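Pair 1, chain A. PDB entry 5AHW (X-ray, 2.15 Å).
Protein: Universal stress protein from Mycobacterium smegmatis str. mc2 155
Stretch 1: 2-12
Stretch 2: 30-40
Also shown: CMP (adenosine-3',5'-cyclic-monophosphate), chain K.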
# COMPACT_ATOMS: atom_id res chain seq x y z
N SER A 2 -6.08 7.98 -12.27
CA SER A 2 -5.96 6.76 -13.15
C SER A 2 -6.26 5.47 -12.37
O SER A 2 -5.41 4.96 -11.67
CB SER A 2 -4.55 6.71 -13.76
OG SER A 2 -4.45 5.69 -14.72
N ALA A 3 -7.46 4.92 -12.49
CA ALA A 3 -7.86 3.84 -11.63
C ALA A 3 -7.07 2.50 -11.79
O ALA A 3 -6.68 2.06 -12.88
CB ALA A 3 -9.37 3.60 -11.75
N TYR A 4 -6.77 1.89 -10.66
CA TYR A 4 -6.23 0.56 -10.66
C TYR A 4 -7.18 -0.35 -11.50
O TYR A 4 -8.38 -0.41 -11.21
CB TYR A 4 -6.09 0.06 -9.22
CG TYR A 4 -5.04 0.75 -8.34
CD1 TYR A 4 -3.83 1.22 -8.87
CD2 TYR A 4 -5.22 0.87 -6.96
CE1 TYR A 4 -2.86 1.80 -8.05
CE2 TYR A 4 -4.22 1.42 -6.15
CZ TYR A 4 -3.04 1.86 -6.69
OH TYR A 4 -2.07 2.44 -5.88
N GLN A 5 -6.61 -1.04 -12.49
CA GLN A 5 -7.31 -2.01 -13.32
C GLN A 5 -7.03 -3.47 -12.89
O GLN A 5 -7.85 -4.38 -13.08
CB GLN A 5 -6.87 -1.86 -14.80
CG GLN A 5 -7.08 -0.49 -15.47
CD GLN A 5 -6.94 -0.54 -17.03
OE1 GLN A 5 -5.85 -0.64 -17.55
NE2 GLN A 5 -8.07 -0.47 -17.74
N THR A 6 -5.85 -3.69 -12.32
CA THR A 6 -5.42 -5.06 -12.02
C THR A 6 -4.67 -5.11 -10.70
O THR A 6 -3.62 -4.54 -10.57
CB THR A 6 -4.52 -5.60 -13.17
OG1 THR A 6 -5.23 -5.58 -14.42
CG2 THR A 6 -4.12 -7.04 -12.89
N VAL A 7 -5.22 -5.81 -9.73
CA VAL A 7 -4.64 -5.86 -8.40
C VAL A 7 -4.22 -7.30 -8.13
O VAL A 7 -4.98 -8.22 -8.38
CB VAL A 7 -5.66 -5.46 -7.36
CG1 VAL A 7 -5.08 -5.55 -5.99
CG2 VAL A 7 -6.17 -4.04 -7.59
N VAL A 8 -3.02 -7.48 -7.65
CA VAL A 8 -2.52 -8.77 -7.25
C VAL A 8 -2.36 -8.86 -5.74
O VAL A 8 -1.74 -7.98 -5.16
CB VAL A 8 -1.15 -9.03 -7.88
CG1 VAL A 8 -0.58 -10.34 -7.34
CG2 VAL A 8 -1.29 -9.21 -9.41
N VAL A 9 -2.90 -9.92 -5.14
CA VAL A 9 -2.79 -10.14 -3.72
C VAL A 9 -2.23 -11.51 -3.46
O VAL A 9 -2.60 -12.48 -4.10
CB VAL A 9 -4.12 -9.90 -2.93
CG1 VAL A 9 -5.28 -10.85 -3.32
CG2 VAL A 9 -3.86 -9.95 -1.41
N GLY A 10 -1.28 -11.56 -2.53
CA GLY A 10 -0.62 -12.78 -2.12
C GLY A 10 -1.20 -13.28 -0.83
O GLY A 10 -1.37 -12.51 0.11
N THR A 11 -1.62 -14.54 -0.82
CA THR A 11 -2.01 -15.22 0.40
C THR A 11 -1.29 -16.56 0.58
O THR A 11 -1.15 -17.29 -0.38
CB THR A 11 -3.53 -15.47 0.46
OG1 THR A 11 -3.84 -16.22 1.66
CG2 THR A 11 -4.04 -16.19 -0.70
N ASP A 12 -0.83 -16.86 1.81
CA ASP A 12 -0.34 -18.20 2.18
C ASP A 12 -1.36 -19.02 3.00
O ASP A 12 -1.02 -20.04 3.58
CB ASP A 12 0.94 -18.12 2.98
CG ASP A 12 0.73 -17.37 4.26
OD1 ASP A 12 -0.34 -16.70 4.37
OD2 ASP A 12 1.64 -17.38 5.11
N ALA A 30 -13.87 -1.35 -5.58
CA ALA A 30 -14.02 0.14 -5.69
C ALA A 30 -13.43 0.72 -6.97
O ALA A 30 -13.93 1.70 -7.48
CB ALA A 30 -13.37 0.84 -4.53
N SER A 31 -12.32 0.14 -7.41
CA SER A 31 -11.68 0.54 -8.65
C SER A 31 -12.33 -0.14 -9.85
O SER A 31 -11.97 0.14 -10.97
CB SER A 31 -10.21 0.14 -8.64
OG SER A 31 -9.68 0.25 -7.34
N ASN A 32 -13.28 -1.06 -9.61
CA ASN A 32 -13.74 -1.92 -10.64
C ASN A 32 -12.61 -2.70 -11.32
O ASN A 32 -12.53 -2.74 -12.53
CB ASN A 32 -14.44 -1.05 -11.67
CG ASN A 32 -15.58 -1.75 -12.32
OD1 ASN A 32 -16.17 -2.66 -11.74
ND2 ASN A 32 -15.92 -1.32 -13.53
N ALA A 33 -11.68 -3.29 -10.53
CA ALA A 33 -10.53 -3.99 -11.10
C ALA A 33 -10.62 -5.49 -11.08
O ALA A 33 -11.33 -6.10 -10.28
CB ALA A 33 -9.25 -3.53 -10.43
N LYS A 34 -9.85 -6.10 -11.96
CA LYS A 34 -9.58 -7.52 -11.85
C LYS A 34 -8.72 -7.75 -10.58
O LYS A 34 -7.69 -7.10 -10.41
CB LYS A 34 -8.83 -7.96 -13.09
CG LYS A 34 -8.51 -9.44 -13.15
CD LYS A 34 -8.06 -9.84 -14.56
CE LYS A 34 -7.44 -11.24 -14.55
NZ LYS A 34 -7.45 -11.92 -15.90
N LEU A 35 -9.16 -8.66 -9.72
CA LEU A 35 -8.33 -9.18 -8.68
C LEU A 35 -7.71 -10.58 -8.99
O LEU A 35 -8.42 -11.54 -9.38
CB LEU A 35 -9.13 -9.30 -7.43
CG LEU A 35 -8.37 -9.77 -6.21
CD1 LEU A 35 -7.46 -8.70 -5.68
CD2 LEU A 35 -9.37 -10.12 -5.11
N ILE A 36 -6.40 -10.68 -8.78
CA ILE A 36 -5.65 -11.92 -8.97
C ILE A 36 -5.16 -12.34 -7.58
O ILE A 36 -4.40 -11.63 -6.93
CB ILE A 36 -4.52 -11.73 -9.99
CG1 ILE A 36 -5.10 -11.35 -11.36
CG2 ILE A 36 -3.73 -13.02 -10.19
CD1 ILE A 36 -4.09 -11.03 -12.45
N ILE A 37 -5.66 -13.47 -7.09
CA ILE A 37 -5.19 -14.00 -5.84
C ILE A 37 -4.10 -15.01 -6.16
O ILE A 37 -4.33 -15.99 -6.90
CB ILE A 37 -6.34 -14.67 -5.05
CG1 ILE A 37 -7.55 -13.73 -4.92
CG2 ILE A 37 -5.86 -15.15 -3.66
CD1 ILE A 37 -8.74 -14.30 -4.16
N ALA A 38 -2.92 -14.81 -5.60
CA ALA A 38 -1.78 -15.70 -5.82
C ALA A 38 -1.29 -16.39 -4.55
O ALA A 38 -1.22 -15.78 -3.48
CB ALA A 38 -0.64 -14.92 -6.49
N THR A 39 -0.97 -17.67 -4.66
CA THR A 39 -0.40 -18.41 -3.58
C THR A 39 0.84 -19.11 -4.12
O THR A 39 0.78 -19.96 -5.07
CB THR A 39 -1.36 -19.46 -3.03
OG1 THR A 39 -2.49 -18.81 -2.45
CG2 THR A 39 -0.71 -20.30 -1.96
N ALA A 40 1.98 -18.76 -3.53
CA ALA A 40 3.25 -19.36 -3.97
C ALA A 40 3.47 -20.59 -3.14
O ALA A 40 3.19 -20.58 -1.95
CB ALA A 40 4.41 -18.41 -3.76
P CMP K . 0.48 -11.75 5.96
O1P CMP K . -0.61 -10.87 6.58
O2P CMP K . 0.43 -13.09 6.52
O5' CMP K . 1.92 -11.11 5.99
C5' CMP K . 3.02 -11.46 5.11
C4' CMP K . 2.45 -11.56 3.73
O4' CMP K . 3.35 -12.08 2.77
C3' CMP K . 1.27 -12.46 3.63
O3' CMP K . 0.20 -11.88 4.37
C2' CMP K . 1.10 -12.60 2.11
O2' CMP K . 0.48 -11.47 1.49
C1' CMP K . 2.58 -12.66 1.71
N9 CMP K . 2.93 -14.10 1.56
C8 CMP K . 3.58 -14.87 2.45
N7 CMP K . 3.65 -16.14 2.02
C5 CMP K . 3.07 -16.19 0.85
C6 CMP K . 2.83 -17.21 -0.19
N6 CMP K . 3.25 -18.45 0.01
N1 CMP K . 2.17 -16.86 -1.30
C2 CMP K . 1.73 -15.62 -1.52
N3 CMP K . 1.89 -14.63 -0.62
C4 CMP K . 2.55 -14.85 0.55

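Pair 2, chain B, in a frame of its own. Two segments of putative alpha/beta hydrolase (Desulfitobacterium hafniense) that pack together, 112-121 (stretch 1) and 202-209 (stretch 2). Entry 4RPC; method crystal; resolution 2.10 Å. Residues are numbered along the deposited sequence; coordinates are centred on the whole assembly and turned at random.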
# COMPACT_ATOMS: atom_id res chain seq x y z
N LYS B 112 -3.56 -3.28 17.83
CA LYS B 112 -2.51 -2.32 18.13
C LYS B 112 -1.39 -2.38 17.10
O LYS B 112 -0.88 -3.46 16.76
CB LYS B 112 -1.93 -2.55 19.53
CG LYS B 112 -0.52 -1.96 19.75
CD LYS B 112 -0.28 -1.47 21.17
CE LYS B 112 -0.56 -2.51 22.24
NZ LYS B 112 -0.79 -1.85 23.57
N VAL B 113 -0.99 -1.20 16.65
CA VAL B 113 -0.02 -1.06 15.58
C VAL B 113 1.19 -0.22 16.06
O VAL B 113 1.02 0.96 16.45
CB VAL B 113 -0.67 -0.36 14.39
CG1 VAL B 113 0.36 -0.16 13.28
CG2 VAL B 113 -1.86 -1.16 13.86
N MSE B 114 2.38 -0.79 16.01
CA MSE B 114 3.54 -0.06 16.56
C MSE B 114 4.15 0.82 15.52
O MSE B 114 4.58 1.90 15.84
CB MSE B 114 4.70 -0.88 17.13
CG MSE B 114 4.88 -0.54 18.65
SE MSE B 114 3.32 -1.17 19.67
CE MSE B 114 3.52 -2.85 18.69
N ASN B 115 4.21 0.39 14.27
CA ASN B 115 4.88 1.15 13.23
C ASN B 115 4.11 1.07 11.95
O ASN B 115 3.67 -0.02 11.53
CB ASN B 115 6.27 0.56 12.94
CG ASN B 115 7.28 0.74 14.09
OD1 ASN B 115 8.01 1.74 14.13
ND2 ASN B 115 7.39 -0.27 14.94
N LEU B 116 4.02 2.19 11.24
CA LEU B 116 3.39 2.23 9.93
C LEU B 116 4.49 2.60 9.00
O LEU B 116 5.23 3.54 9.30
CB LEU B 116 2.31 3.27 9.85
CG LEU B 116 1.02 2.98 10.56
CD1 LEU B 116 0.15 4.21 10.46
CD2 LEU B 116 0.33 1.81 9.96
N LEU B 117 4.66 1.83 7.91
CA LEU B 117 5.55 2.23 6.82
C LEU B 117 4.70 2.49 5.62
O LEU B 117 4.08 1.55 5.06
CB LEU B 117 6.53 1.14 6.48
CG LEU B 117 7.74 0.96 7.37
CD1 LEU B 117 7.35 0.46 8.73
CD2 LEU B 117 8.79 0.06 6.72
N LEU B 118 4.67 3.73 5.18
CA LEU B 118 3.73 4.13 4.19
C LEU B 118 4.44 4.53 2.96
O LEU B 118 5.21 5.49 2.98
CB LEU B 118 2.87 5.27 4.73
CG LEU B 118 2.22 5.00 6.07
CD1 LEU B 118 1.52 6.25 6.62
CD2 LEU B 118 1.22 3.84 5.95
N ASP B 119 4.21 3.78 1.88
CA ASP B 119 4.93 3.99 0.63
C ASP B 119 3.90 4.45 -0.39
O ASP B 119 3.02 3.68 -0.73
CB ASP B 119 5.61 2.64 0.24
CG ASP B 119 6.71 2.74 -0.89
OD1 ASP B 119 6.87 3.81 -1.56
OD2 ASP B 119 7.44 1.70 -1.11
N GLY B 120 4.00 5.70 -0.88
CA GLY B 120 3.12 6.21 -1.94
C GLY B 120 1.64 6.30 -1.61
O GLY B 120 0.77 6.09 -2.48
N GLY B 121 1.36 6.68 -0.38
CA GLY B 121 0.02 6.89 0.08
C GLY B 121 -0.52 8.18 -0.44
O GLY B 121 0.24 9.14 -0.67
N ASP B 202 -1.20 6.12 17.57
CA ASP B 202 -0.10 5.82 18.46
C ASP B 202 1.14 5.35 17.70
O ASP B 202 2.23 5.59 18.14
CB ASP B 202 -0.51 4.75 19.44
CG ASP B 202 -1.42 5.28 20.52
OD1 ASP B 202 -1.79 6.49 20.45
OD2 ASP B 202 -1.74 4.48 21.44
N ALA B 203 0.94 4.74 16.55
CA ALA B 203 2.04 4.19 15.78
C ALA B 203 3.09 5.23 15.41
O ALA B 203 2.76 6.36 15.07
CB ALA B 203 1.51 3.53 14.52
N ARG B 204 4.36 4.83 15.42
CA ARG B 204 5.37 5.65 14.79
C ARG B 204 5.17 5.51 13.29
O ARG B 204 5.05 4.41 12.79
CB ARG B 204 6.74 5.15 15.09
CG ARG B 204 7.81 5.97 14.38
CD ARG B 204 9.17 5.70 15.01
NE ARG B 204 9.49 4.28 14.88
CZ ARG B 204 10.57 3.68 15.38
NH1 ARG B 204 11.49 4.37 16.06
NH2 ARG B 204 10.71 2.37 15.19
N VAL B 205 5.16 6.62 12.57
CA VAL B 205 4.95 6.63 11.15
C VAL B 205 6.27 6.89 10.41
O VAL B 205 6.95 7.94 10.60
CB VAL B 205 3.95 7.74 10.79
CG1 VAL B 205 3.84 7.89 9.28
CG2 VAL B 205 2.57 7.43 11.36
N SER B 206 6.62 5.98 9.53
CA SER B 206 7.70 6.20 8.61
C SER B 206 7.11 6.25 7.19
O SER B 206 6.34 5.36 6.77
CB SER B 206 8.69 5.06 8.75
OG SER B 206 8.94 4.81 10.15
N VAL B 207 7.48 7.29 6.44
CA VAL B 207 7.08 7.48 5.05
C VAL B 207 8.24 7.24 4.06
O VAL B 207 9.32 7.90 4.14
CB VAL B 207 6.63 8.93 4.88
CG1 VAL B 207 5.79 9.10 3.60
CG2 VAL B 207 5.82 9.37 6.08
N LEU B 208 8.04 6.32 3.13
CA LEU B 208 8.97 6.12 2.04
C LEU B 208 8.50 6.96 0.84
O LEU B 208 7.34 6.93 0.42
CB LEU B 208 9.12 4.65 1.66
CG LEU B 208 8.97 3.61 2.75
CD1 LEU B 208 9.81 2.38 2.44
CD2 LEU B 208 9.20 4.04 4.17
N ILE B 209 9.44 7.75 0.32
CA ILE B 209 9.20 8.67 -0.77
C ILE B 209 10.26 8.44 -1.87
O ILE B 209 11.45 8.42 -1.57
CB ILE B 209 9.31 10.14 -0.27
CG1 ILE B 209 8.27 10.44 0.83
CG2 ILE B 209 9.16 11.11 -1.44
CD1 ILE B 209 8.43 11.77 1.53
O HOH W 1 7.67 3.44 11.82
O HOH W 2 5.49 8.76 -0.70

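Both pairs consist of two neighbouring parallel β-strands, and 14 central residues superpose on N, CA and C with an RMSD of 0.4 Å. In pair 1 the axes of strands 6-10 and 34-40 approach to 4.7 Å with 27° between their directions; in pair 2 strands 115-119 and 204-209 also approach to 4.7 Å, at 19°. Each has five parallel bridges, and these correspond one to one, from T6(A) with K34(A), matched by N115(B) with R204(B), to G10(A) with A38(A), matched by D119(B) with L208(B).

The hydrogen-bond ladder confirms the register. In pair 1, K34(A) N donates to Q5(A) O (2.9 Å), V7(A) N to K34(A) O (2.9 Å), I36(A) N to V7(A) O (2.9 Å), V9(A) N to I36(A) O (2.9 Å) and A38(A) N to V9(A) O (2.8 Å). The equivalent series in pair 2 runs from R204(B) N to M114(B) O (3.0 Å) through L116(B) N to R204(B) O (2.9 Å), S206(B) N to L116(B) O (2.8 Å) and L118(B) N to S206(B) O (2.8 Å), ending with L208(B) N to L118(B) O (3.0 Å). One residue of the first strand thus both donates and accepts while the next lies between rungs, as parallel pairing requires.

Ahead of the second strand, A33(A) and A203(B) coincide within 0.6 Å, and both point their CB toward the other stretch. The small methyl fits close to backbone: A33(A) CB lies 3.3 Å from Y4(A) O, and A203(B) CB lies 3.3 Å from V113(B) O. In pair 1, A33(A) CB also lies 3.1 Å from Q5(A) O.

On the face carrying V7(A), V9(A), L35(A) and I37(A), both solutions are aliphatic, but the branching differs. The leucine and valine sit on opposite strands in the two pairs, yet the closest approach is 3.9 Å in both, V9(A) CG1 to L35(A) CD1 and L118(B) CD1 to V205(B) CG1.

The opposite face diverges more. T6(A) CG2 meets I36(A) CD1 at 4.0 Å, an apolar approach. At the matched positions N115(B) and S206(B) are polar. N115(B) OD1 accepts from NE and NH2 of R204(B), which matches K34(A), each at 3.0 Å, lying at the guanidinium edge near its plane. The S206(B) side chain joins through water 1, which donates to N115(B) OD1 (2.9 Å) and R204(B) O (3.0 Å) and accepts from S206(B) OG (2.5 Å).

Farther along, G10(A) matches D119(B). An ideal CB on G10(A) would fall 2.7 Å from CMP N3, so the ligand occupies space that a side chain would need; G10(A) O also accepts from CMP O2' at 2.5 Å. In pair 2 that position carries a side chain, and D119(B) CG packs 4.0 Å from L208(B) CB. Beyond it the backbones part: T11(A) and G120(B) are 2.0 Å apart. T11(A) N still donates to A38(A) O (3.0 Å), whereas G120(B) N lies 3.8 Å from L208(B) O, and water 2 bridges them, donating to L208(B) O (2.8 Å) and accepting a weak bond from G120(B) N (3.4 Å).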